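Local coordinates for protein multicopper oxidase (Uncultured bacterium, PDB 4E9X) that probably oxidises phenolic or related substrates at one copper site and reduces dioxygen to water at a three-copper cluster built between its subunits, at residues A[8-13]-A[47-52]; A[57-62]-A[101-106]; A[135-140]-A[185-190]. All blocks are in the same frame, centred on the assembly; numbering follows the deposited sequence. Where two conformers were deposited one is given.

Contact 1 (A[8-13]-A[47-52]); sequences MTIEEV and VNVTNN
The side chain of Asn52 lies alongside that of Glu11, and its ND2 gives Glu11 OE2 a nearly straight hydrogen bond (3.0 Å, N-H...O angle 173°). The two strands, 3-18 and 44-51, pair in parallel in the first cupredoxin-type β-sandwich of the chain. Met8 pairs with Val49, Thr9 with Thr50 and Ile10 with Asn51.

Met8 and Ile10 bond to Asn48, Thr50 and Asn52, alternate residues on each strand and its continuation. Met8 N donates to Asn48 O at 2.8 Å, and Met8 O accepts from Thr50 N at 3.0 Å. Ile10 repeats the pattern two residues on, its N bonding to Thr50 O and its O taking Asn52 N. Between them Thr9 and Glu11 turn their backbones the other way, to Asn29 and Gly27. Met8 O also receives a water hydrogen bond, and the same water meets Thr50 OG1, whose stronger partner is Ser88.

On the face of Met8, Ile10, Val49 and Asn51, branched aliphatic chains meet, CD1 of Ile10 lying 4.0 Å from Val49 CG1. Asn51 suits this buried face because its amide can both give and take: ND2 bonds to the carbonyls of Leu55 and Ile83, while OD1 bonds to Thr53 OG1.

The face of Thr9 and Thr50 is polar, with Glu11 and Asn52 beside it. Glu11 has CG anti to its carbonyl carbon, and its chain bends at chi2 (-71°), bringing the carboxylate beside Thr9. OE2 is therefore gripped twice: Thr9 OG1 donates at 2.7 Å to its anti lone pair, and Asn52 ND2 comes on the syn side, 34° out of the carboxylate plane. The remaining oxygen, Glu11 OE1, accepts at 2.8 Å from a water that also donates to Asn52 O and accepts from Glu12 N.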
loop_
_atom_site.group_PDB
_atom_site.type_symbol
_atom_site.label_atom_id
_atom_site.label_comp_id
_atom_site.label_asym_id
_atom_site.label_seq_id
_atom_site.Cartn_x
_atom_site.Cartn_y
_atom_site.Cartn_z
ATOM N N MET A 8 -15.945 -29.594 7.981
ATOM C CA MET A 8 -14.605 -29.080 8.227
ATOM C C MET A 8 -14.307 -29.168 9.719
ATOM O O MET A 8 -15.244 -29.121 10.525
ATOM C CB MET A 8 -14.459 -27.648 7.712
ATOM C CG MET A 8 -13.047 -27.059 7.800
ATOM S SD MET A 8 -13.071 -25.360 7.110
ATOM C CE MET A 8 -14.524 -25.661 6.085
ATOM N N THR A 9 -13.062 -29.344 10.098
ATOM C CA THR A 9 -12.687 -29.302 11.516
ATOM C C THR A 9 -11.639 -28.174 11.673
ATOM O O THR A 9 -11.143 -27.607 10.679
ATOM C CB THR A 9 -12.062 -30.573 12.070
ATOM O OG1 THR A 9 -10.802 -30.807 11.399
ATOM C CG2 THR A 9 -13.009 -31.764 11.805
ATOM N N ILE A 10 -11.397 -27.849 12.922
ATOM C CA ILE A 10 -10.403 -26.890 13.330
ATOM C C ILE A 10 -9.460 -27.641 14.273
ATOM O O ILE A 10 -10.004 -28.206 15.241
ATOM C CB ILE A 10 -10.942 -25.612 13.981
ATOM C CG1 ILE A 10 -12.146 -25.034 13.243
ATOM C CG2 ILE A 10 -9.844 -24.553 14.050
ATOM C CD1 ILE A 10 -12.757 -23.822 13.942
ATOM N N GLU A 11 -8.172 -27.671 14.024
ATOM C CA GLU A 11 -7.232 -28.550 14.724
ATOM C C GLU A 11 -6.044 -27.779 15.259
ATOM O O GLU A 11 -5.598 -26.820 14.608
ATOM C CB GLU A 11 -6.693 -29.647 13.769
ATOM C CG GLU A 11 -7.826 -30.453 13.128
ATOM C CD GLU A 11 -8.588 -31.391 14.039
ATOM O OE1 GLU A 11 -8.151 -31.677 15.173
ATOM O OE2 GLU A 11 -9.704 -31.867 13.610
ATOM N N GLU A 12 -5.487 -28.212 16.400
ATOM C CA GLU A 12 -4.225 -27.685 16.870
ATOM C C GLU A 12 -3.120 -28.558 16.281
ATOM O O GLU A 12 -3.005 -29.732 16.599
ATOM C CB GLU A 12 -4.150 -27.727 18.410
ATOM C CG GLU A 12 -5.165 -26.770 19.006
ATOM C CD GLU A 12 -5.185 -26.677 20.507
ATOM O OE1 GLU A 12 -4.386 -27.353 21.203
ATOM O OE2 GLU A 12 -5.997 -25.867 21.012
ATOM N N VAL A 13 -2.329 -27.934 15.397
ATOM C CA VAL A 13 -1.200 -28.616 14.785
ATOM C C VAL A 13 -0.022 -27.664 14.753
ATOM O O VAL A 13 -0.169 -26.437 14.974
ATOM C CB VAL A 13 -1.514 -29.139 13.354
ATOM C CG1 VAL A 13 -2.631 -30.166 13.379
ATOM C CG2 VAL A 13 -1.884 -27.989 12.396
ATOM N N VAL A 47 -21.568 -25.690 5.202
ATOM C CA VAL A 47 -20.299 -26.089 5.815
ATOM C C VAL A 47 -20.565 -26.373 7.300
ATOM O O VAL A 47 -20.979 -25.468 8.070
ATOM C CB VAL A 47 -19.238 -24.992 5.665
ATOM C CG1 VAL A 47 -17.929 -25.523 6.279
ATOM C CG2 VAL A 47 -18.957 -24.652 4.213
ATOM N N ASN A 48 -20.325 -27.633 7.721
ATOM C CA ASN A 48 -20.500 -28.025 9.112
ATOM C C ASN A 48 -19.118 -27.980 9.768
ATOM O O ASN A 48 -18.234 -28.729 9.307
ATOM C CB ASN A 48 -21.085 -29.438 9.233
ATOM C CG ASN A 48 -22.362 -29.618 8.411
ATOM O OD1 ASN A 48 -23.316 -28.894 8.652
ATOM N ND2 ASN A 48 -22.367 -30.556 7.468
ATOM N N VAL A 49 -18.953 -27.125 10.749
ATOM C CA VAL A 49 -17.648 -26.882 11.339
ATOM C C VAL A 49 -17.581 -27.481 12.758
ATOM O O VAL A 49 -18.455 -27.133 13.572
ATOM C CB VAL A 49 -17.386 -25.366 11.414
ATOM C CG1 VAL A 49 -16.027 -25.125 12.043
ATOM C CG2 VAL A 49 -17.499 -24.677 10.062
ATOM N N THR A 50 -16.585 -28.304 13.037
ATOM C CA THR A 50 -16.320 -28.765 14.406
ATOM C C THR A 50 -14.998 -28.222 14.933
ATOM O O THR A 50 -13.948 -28.356 14.314
ATOM C CB THR A 50 -16.310 -30.290 14.469
ATOM O OG1 THR A 50 -17.653 -30.679 14.096
ATOM C CG2 THR A 50 -16.023 -30.790 15.874
ATOM N N ASN A 51 -15.101 -27.590 16.086
ATOM C CA ASN A 51 -13.911 -26.986 16.699
ATOM C C ASN A 51 -13.201 -27.996 17.603
ATOM O O ASN A 51 -13.652 -28.211 18.746
ATOM C CB ASN A 51 -14.381 -25.765 17.516
ATOM C CG ASN A 51 -13.234 -25.031 18.189
ATOM O OD1 ASN A 51 -12.079 -25.477 18.054
ATOM N ND2 ASN A 51 -13.539 -23.932 18.849
ATOM N N ASN A 52 -12.103 -28.601 17.157
ATOM C CA ASN A 52 -11.307 -29.526 17.928
ATOM C C ASN A 52 -10.130 -28.842 18.587
ATOM O O ASN A 52 -9.136 -29.522 18.856
ATOM C CB ASN A 52 -10.861 -30.736 17.111
ATOM C CG ASN A 52 -12.057 -31.598 16.693
ATOM O OD1 ASN A 52 -12.980 -31.757 17.451
ATOM N ND2 ASN A 52 -12.041 -32.098 15.459
HETATM O O HOH W 1 -17.096 -31.324 11.000
HETATM O O HOH W 2 -6.927 -30.580 17.410
#

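Contact 2 (A[57-62]-A[101-106]); sequences HTIHWH and LWYHCH. With CU (copper (II) ion), chain K; CU (copper (II) ion), chain E; CU (copper (II) ion), chain D; CU (copper (II) ion), chain J.
Cys105 SG binds a copper ion at 2.2 Å and also accepts a long, nearly straight hydrogen bond from Thr58 N (3.5 Å, 168°). His57 ND1 binds the same copper at 2.0 Å, its NE2 bonding to Thr53. Thr58 OG1 takes His106 N at 3.1 Å and bonds in turn to Gly74 O. Antiparallel backbone bonds join His60 with His104 and His62 with Trp102, and these four share one face of the pair.

With His112 and Met118 the thiolate site is the type 1 copper of a multicopper oxidase. The His-Cys-His run 104-106 links it to the trinuclear cluster, which histidines of the second subunit complete. There His62 ND1 and His104 NE2 share one copper, at 1.9 Å and 2.0 Å; His60 NE2 and His106 NE2 each bind a different one of the other two. Behind the metals, His60 ND1 bonds to Asp73 O and His62 to Asp227 of the second subunit.

The rings meet in offset edge-to-face pairs: His106 edge to His60 face, His60 edge to His104 face. His104 CG sits between backbone N and carbonyl carbon (chi1 56°), which brings ND1 to Cys105 O at 2.8 Å; that oxygen lies in the ring plane and probably helps fix the ring.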
loop_
_atom_site.group_PDB
_atom_site.type_symbol
_atom_site.label_atom_id
_atom_site.label_comp_id
_atom_site.label_asym_id
_atom_site.label_seq_id
_atom_site.Cartn_x
_atom_site.Cartn_y
_atom_site.Cartn_z
ATOM N N HIS A 57 -13.672 -20.108 18.013
ATOM C CA HIS A 57 -13.418 -19.620 16.646
ATOM C C HIS A 57 -14.750 -19.346 15.951
ATOM O O HIS A 57 -15.802 -19.741 16.463
ATOM C CB HIS A 57 -12.664 -20.697 15.824
ATOM C CG HIS A 57 -11.351 -21.091 16.433
ATOM N ND1 HIS A 57 -10.246 -20.279 16.452
ATOM C CD2 HIS A 57 -11.022 -22.244 17.088
ATOM C CE1 HIS A 57 -9.273 -20.958 17.099
ATOM N NE2 HIS A 57 -9.740 -22.159 17.499
ATOM N N THR A 58 -14.673 -18.773 14.750
ATOM C CA THR A 58 -15.783 -18.756 13.801
ATOM C C THR A 58 -15.216 -18.968 12.386
ATOM O O THR A 58 -13.991 -19.042 12.276
ATOM C CB THR A 58 -16.571 -17.436 13.771
ATOM O OG1 THR A 58 -15.651 -16.379 13.426
ATOM C CG2 THR A 58 -17.213 -17.107 15.126
ATOM N N ILE A 59 -16.063 -19.030 11.382
ATOM C CA ILE A 59 -15.549 -18.844 10.017
ATOM C C ILE A 59 -16.370 -17.738 9.370
ATOM O O ILE A 59 -17.591 -17.857 9.271
ATOM C CB ILE A 59 -15.613 -20.111 9.174
ATOM C CG1 ILE A 59 -14.946 -21.326 9.848
ATOM C CG2 ILE A 59 -14.945 -19.829 7.802
ATOM C CD1 ILE A 59 -14.908 -22.548 8.891
ATOM N N HIS A 60 -15.667 -16.702 8.915
ATOM C CA HIS A 60 -16.206 -15.688 8.033
ATOM C C HIS A 60 -15.823 -15.983 6.584
ATOM O O HIS A 60 -14.698 -16.395 6.253
ATOM C CB HIS A 60 -15.669 -14.309 8.445
ATOM C CG HIS A 60 -15.935 -13.263 7.399
ATOM N ND1 HIS A 60 -17.200 -12.882 6.995
ATOM C CD2 HIS A 60 -15.059 -12.498 6.687
ATOM C CE1 HIS A 60 -17.083 -11.968 6.038
ATOM N NE2 HIS A 60 -15.790 -11.694 5.852
ATOM N N TRP A 61 -16.758 -15.777 5.679
ATOM C CA TRP A 61 -16.646 -16.100 4.247
ATOM C C TRP A 61 -16.453 -14.785 3.524
ATOM O O TRP A 61 -17.400 -14.054 3.246
ATOM C CB TRP A 61 -17.898 -16.887 3.766
ATOM C CG TRP A 61 -18.111 -18.026 4.738
ATOM C CD1 TRP A 61 -18.921 -17.993 5.827
ATOM C CD2 TRP A 61 -17.522 -19.346 4.736
ATOM N NE1 TRP A 61 -18.868 -19.202 6.504
ATOM C CE2 TRP A 61 -18.020 -20.067 5.867
ATOM C CE3 TRP A 61 -16.613 -19.972 3.870
ATOM C CZ2 TRP A 61 -17.637 -21.389 6.158
ATOM C CZ3 TRP A 61 -16.250 -21.283 4.190
ATOM C CH2 TRP A 61 -16.728 -22.003 5.288
ATOM N N HIS A 62 -15.195 -14.411 3.301
ATOM C CA HIS A 62 -14.828 -13.084 2.837
ATOM C C HIS A 62 -15.140 -12.983 1.368
ATOM O O HIS A 62 -14.514 -13.602 0.532
ATOM C CB HIS A 62 -13.355 -12.841 3.192
ATOM C CG HIS A 62 -12.884 -11.453 2.798
ATOM N ND1 HIS A 62 -12.143 -10.676 3.685
ATOM C CD2 HIS A 62 -12.976 -10.708 1.644
ATOM C CE1 HIS A 62 -11.827 -9.542 3.052
ATOM N NE2 HIS A 62 -12.362 -9.558 1.826
ATOM N N LEU A 101 -12.547 -15.756 -3.718
ATOM C CA LEU A 101 -12.928 -15.384 -2.354
ATOM C C LEU A 101 -12.052 -16.139 -1.371
ATOM O O LEU A 101 -11.137 -16.900 -1.773
ATOM C CB LEU A 101 -14.416 -15.727 -2.098
ATOM C CG LEU A 101 -15.366 -15.335 -3.239
ATOM C CD1 LEU A 101 -16.816 -15.621 -2.832
ATOM C CD2 LEU A 101 -15.234 -13.897 -3.648
ATOM N N TRP A 102 -12.286 -15.957 -0.076
ATOM C CA TRP A 102 -11.506 -16.730 0.910
ATOM C C TRP A 102 -12.298 -16.809 2.195
ATOM O O TRP A 102 -13.352 -16.207 2.303
ATOM C CB TRP A 102 -10.137 -16.145 1.106
ATOM C CG TRP A 102 -9.957 -14.757 1.660
ATOM C CD1 TRP A 102 -10.485 -13.596 1.190
ATOM C CD2 TRP A 102 -9.139 -14.426 2.795
ATOM N NE1 TRP A 102 -10.036 -12.543 1.992
ATOM C CE2 TRP A 102 -9.218 -13.026 2.975
ATOM C CE3 TRP A 102 -8.330 -15.161 3.688
ATOM C CZ2 TRP A 102 -8.529 -12.386 4.011
ATOM C CZ3 TRP A 102 -7.654 -14.526 4.710
ATOM C CH2 TRP A 102 -7.758 -13.125 4.873
ATOM N N TYR A 103 -11.786 -17.561 3.146
ATOM C CA TYR A 103 -12.529 -17.742 4.388
ATOM C C TYR A 103 -11.477 -17.680 5.500
ATOM O O TYR A 103 -10.303 -18.052 5.300
ATOM C CB TYR A 103 -13.400 -19.032 4.401
ATOM C CG TYR A 103 -12.549 -20.294 4.303
ATOM C CD1 TYR A 103 -12.030 -20.916 5.437
ATOM C CD2 TYR A 103 -12.269 -20.853 3.060
ATOM C CE1 TYR A 103 -11.251 -22.067 5.338
ATOM C CE2 TYR A 103 -11.476 -22.011 2.928
ATOM C CZ TYR A 103 -10.987 -22.581 4.062
ATOM O OH TYR A 103 -10.194 -23.725 4.011
ATOM N N HIS A 104 -11.878 -17.248 6.697
ATOM C CA HIS A 104 -10.919 -17.126 7.782
ATOM C C HIS A 104 -11.647 -16.983 9.116
ATOM O O HIS A 104 -12.815 -16.546 9.119
ATOM C CB HIS A 104 -9.976 -15.923 7.595
ATOM C CG HIS A 104 -10.584 -14.558 7.434
ATOM N ND1 HIS A 104 -11.053 -13.796 8.469
ATOM C CD2 HIS A 104 -10.786 -13.825 6.311
ATOM C CE1 HIS A 104 -11.524 -12.633 7.979
ATOM N NE2 HIS A 104 -11.357 -12.612 6.671
ATOM N N CYS A 105 -10.964 -17.278 10.205
ATOM C CA CYS A 105 -11.610 -17.036 11.511
ATOM C C CYS A 105 -11.890 -15.553 11.667
ATOM O O CYS A 105 -11.176 -14.710 11.135
ATOM C CB CYS A 105 -10.649 -17.546 12.603
ATOM S SG CYS A 105 -11.417 -17.488 14.242
ATOM N N HIS A 106 -12.908 -15.221 12.466
ATOM C CA HIS A 106 -13.164 -13.832 12.813
ATOM C C HIS A 106 -13.206 -13.585 14.325
ATOM O O HIS A 106 -13.738 -12.570 14.775
ATOM C CB HIS A 106 -14.457 -13.339 12.130
ATOM C CG HIS A 106 -14.362 -11.954 11.580
ATOM N ND1 HIS A 106 -14.286 -10.853 12.399
ATOM C CD2 HIS A 106 -14.353 -11.482 10.310
ATOM C CE1 HIS A 106 -14.210 -9.774 11.650
ATOM N NE2 HIS A 106 -14.254 -10.108 10.375
HETATM CU CU CU K . -15.289 -10.090 5.056
HETATM CU CU CU E . -11.509 -11.075 5.448
HETATM CU CU CU D . -9.949 -18.467 15.579
HETATM CU CU CU J . -14.241 -8.811 8.772
#

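Contact 3 (A[135-140]-A[185-190]); sequences RVTKDV and KGDVVK
Thr137 OG1 donates to Asp187 OD1 at 2.7 Å, approaching from above the carboxylate plane, and accepts from Val188 N at 3.0 Å. With chi1 at 62° the hydroxyl sits between the backbone N and the carbonyl carbon, where it faces both partners; a threonine suits the place because one oxygen can give and take. Thr137 N returns a bond to Val188 O (2.8 Å), to which Lys138 N adds a weak one. The other carboxylate oxygen, Asp187 OD2, accepts from Lys184 N and from a water that bridges it to Lys138 NZ, the charges themselves lying beyond salt-bridge range. An alanine at Asp187 would probably leave the Thr137 hydroxyl without its acceptor and the bridging water, with Lys138 NZ, less firmly placed.

From here the segments run on as neighbouring parallel strands, 138-147 and 187-195, in a sheet of the second cupredoxin domain. Lys190 N donates to Lys138 O, and Val140 N to Lys190 O. Val140 CG2 packs on Val189 CG1 at 3.7 Å, on the side where Leu181 and Val183 lie.

Further out, Arg135 lays a face of its guanidinium over Val188 CG2 (3.6 Å from NH2), held there by a salt bridge to Glu242. Asp139 and Lys190 lie alongside each other, but their charges go elsewhere: Asp139 to Arg192, and Lys190 to Asp238 and Glu133.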
loop_
_atom_site.group_PDB
_atom_site.type_symbol
_atom_site.label_atom_id
_atom_site.label_comp_id
_atom_site.label_asym_id
_atom_site.label_seq_id
_atom_site.Cartn_x
_atom_site.Cartn_y
_atom_site.Cartn_z
ATOM N N ARG A 135 -8.703 -19.535 -21.779
ATOM C CA ARG A 135 -7.431 -19.956 -22.354
ATOM C C ARG A 135 -6.513 -20.539 -21.303
ATOM O O ARG A 135 -5.467 -21.114 -21.604
ATOM C CB ARG A 135 -6.716 -18.726 -22.937
ATOM C CG ARG A 135 -7.412 -18.250 -24.205
ATOM C CD ARG A 135 -6.754 -16.990 -24.806
ATOM N NE ARG A 135 -5.363 -17.251 -25.009
ATOM C CZ ARG A 135 -4.301 -16.615 -24.534
ATOM N NH1 ARG A 135 -4.449 -15.558 -23.774
ATOM N NH2 ARG A 135 -3.143 -17.148 -24.918
ATOM N N VAL A 136 -6.873 -20.353 -20.059
ATOM C CA VAL A 136 -6.004 -20.715 -18.949
ATOM C C VAL A 136 -5.710 -22.221 -18.930
ATOM O O VAL A 136 -6.624 -23.047 -19.074
ATOM C CB VAL A 136 -6.670 -20.283 -17.636
ATOM C CG1 VAL A 136 -5.916 -20.832 -16.431
ATOM C CG2 VAL A 136 -6.737 -18.758 -17.593
ATOM N N THR A 137 -4.441 -22.560 -18.733
ATOM C CA THR A 137 -4.002 -23.951 -18.666
ATOM C C THR A 137 -3.507 -24.303 -17.270
ATOM O O THR A 137 -3.345 -25.483 -16.954
ATOM C CB THR A 137 -2.901 -24.269 -19.682
ATOM O OG1 THR A 137 -1.795 -23.442 -19.346
ATOM C CG2 THR A 137 -3.376 -23.943 -21.110
ATOM N N LYS A 138 -3.331 -23.310 -16.408
ATOM C CA LYS A 138 -2.859 -23.592 -15.050
ATOM C C LYS A 138 -3.368 -22.483 -14.133
ATOM O O LYS A 138 -3.228 -21.316 -14.506
ATOM C CB LYS A 138 -1.339 -23.602 -15.026
ATOM C CG LYS A 138 -0.772 -24.128 -13.691
ATOM C CD LYS A 138 0.734 -23.904 -13.654
ATOM C CE LYS A 138 1.485 -24.595 -14.807
ATOM N NZ LYS A 138 1.144 -26.048 -14.795
ATOM N N ASP A 139 -3.949 -22.862 -13.015
ATOM C CA ASP A 139 -4.533 -21.942 -12.028
ATOM C C ASP A 139 -3.740 -22.085 -10.767
ATOM O O ASP A 139 -3.440 -23.226 -10.377
ATOM C CB ASP A 139 -6.031 -22.300 -11.911
ATOM C CG ASP A 139 -6.898 -21.271 -11.241
ATOM O OD1 ASP A 139 -6.424 -20.243 -10.735
ATOM O OD2 ASP A 139 -8.133 -21.527 -11.235
ATOM N N VAL A 140 -3.346 -20.974 -10.164
ATOM C CA VAL A 140 -2.353 -20.906 -9.100
ATOM C C VAL A 140 -2.864 -20.014 -7.978
ATOM O O VAL A 140 -3.214 -18.874 -8.216
ATOM C CB VAL A 140 -1.062 -20.286 -9.695
ATOM C CG1 VAL A 140 0.041 -20.023 -8.671
ATOM C CG2 VAL A 140 -0.530 -21.193 -10.836
ATOM N N LYS A 185 6.364 -23.831 -22.199
ATOM C CA LYS A 185 6.085 -22.760 -23.152
ATOM C C LYS A 185 4.707 -22.901 -23.743
ATOM O O LYS A 185 4.345 -24.022 -24.141
ATOM C CB LYS A 185 7.165 -22.744 -24.270
ATOM C CG LYS A 185 7.037 -21.447 -25.092
ATOM C CD LYS A 185 7.999 -21.471 -26.278
ATOM C CE LYS A 185 7.950 -20.117 -27.006
ATOM N NZ LYS A 185 8.782 -20.160 -28.250
ATOM N N GLY A 186 3.935 -21.825 -23.774
ATOM C CA GLY A 186 2.567 -21.810 -24.340
ATOM C C GLY A 186 1.531 -21.911 -23.230
ATOM O O GLY A 186 0.361 -21.709 -23.475
ATOM N N ASP A 187 1.952 -22.251 -21.984
ATOM C CA ASP A 187 0.992 -22.207 -20.878
ATOM C C ASP A 187 0.425 -20.804 -20.734
ATOM O O ASP A 187 1.048 -19.807 -21.068
ATOM C CB ASP A 187 1.664 -22.629 -19.566
ATOM C CG ASP A 187 1.552 -24.109 -19.256
ATOM O OD1 ASP A 187 0.542 -24.769 -19.629
ATOM O OD2 ASP A 187 2.479 -24.645 -18.585
ATOM N N VAL A 188 -0.805 -20.765 -20.200
ATOM C CA VAL A 188 -1.483 -19.502 -19.855
ATOM C C VAL A 188 -1.849 -19.652 -18.398
ATOM O O VAL A 188 -2.670 -20.506 -18.025
ATOM C CB VAL A 188 -2.737 -19.322 -20.728
ATOM C CG1 VAL A 188 -3.461 -18.006 -20.320
ATOM C CG2 VAL A 188 -2.338 -19.312 -22.180
ATOM N N VAL A 189 -1.193 -18.835 -17.564
ATOM C CA VAL A 189 -1.206 -19.095 -16.106
ATOM C C VAL A 189 -2.082 -18.026 -15.429
ATOM O O VAL A 189 -1.807 -16.848 -15.567
ATOM C CB VAL A 189 0.200 -19.080 -15.537
ATOM C CG1 VAL A 189 0.183 -19.489 -14.055
ATOM C CG2 VAL A 189 1.136 -20.026 -16.320
ATOM N N LYS A 190 -3.095 -18.488 -14.687
ATOM C CA LYS A 190 -3.887 -17.552 -13.865
ATOM C C LYS A 190 -3.285 -17.621 -12.468
ATOM O O LYS A 190 -3.195 -18.734 -11.921
ATOM C CB LYS A 190 -5.356 -17.982 -13.902
ATOM C CG LYS A 190 -6.222 -17.162 -12.920
ATOM C CD LYS A 190 -7.698 -17.570 -13.088
ATOM C CE LYS A 190 -8.663 -16.757 -12.317
ATOM N NZ LYS A 190 -8.899 -15.385 -12.858
HETATM O O HOH W 3 2.600 -26.924 -17.093
#

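Contacts 1 and 3 are alike in kind, each a partly buried pair of parallel strands, one in each cupredoxin domain, with centres about 33 Å apart on opposite sides of the chain's centre. In contact 1 the threonine-carboxylate bond lies within one strand; in contact 3 it crosses between the segments. Contact 2 is wholly buried and antiparallel, and is dominated by metal-bound imidazoles and a thiolate. It rests directly on contact 1: Ile10 CD1 packs against His57 CB at 3.6 Å, and Val49 and Val47 back Ile59 and Trp61. The nearest atoms of contacts 2 and 3 are about 9 Å apart. Neither contact 1 nor contact 3 touches another subunit.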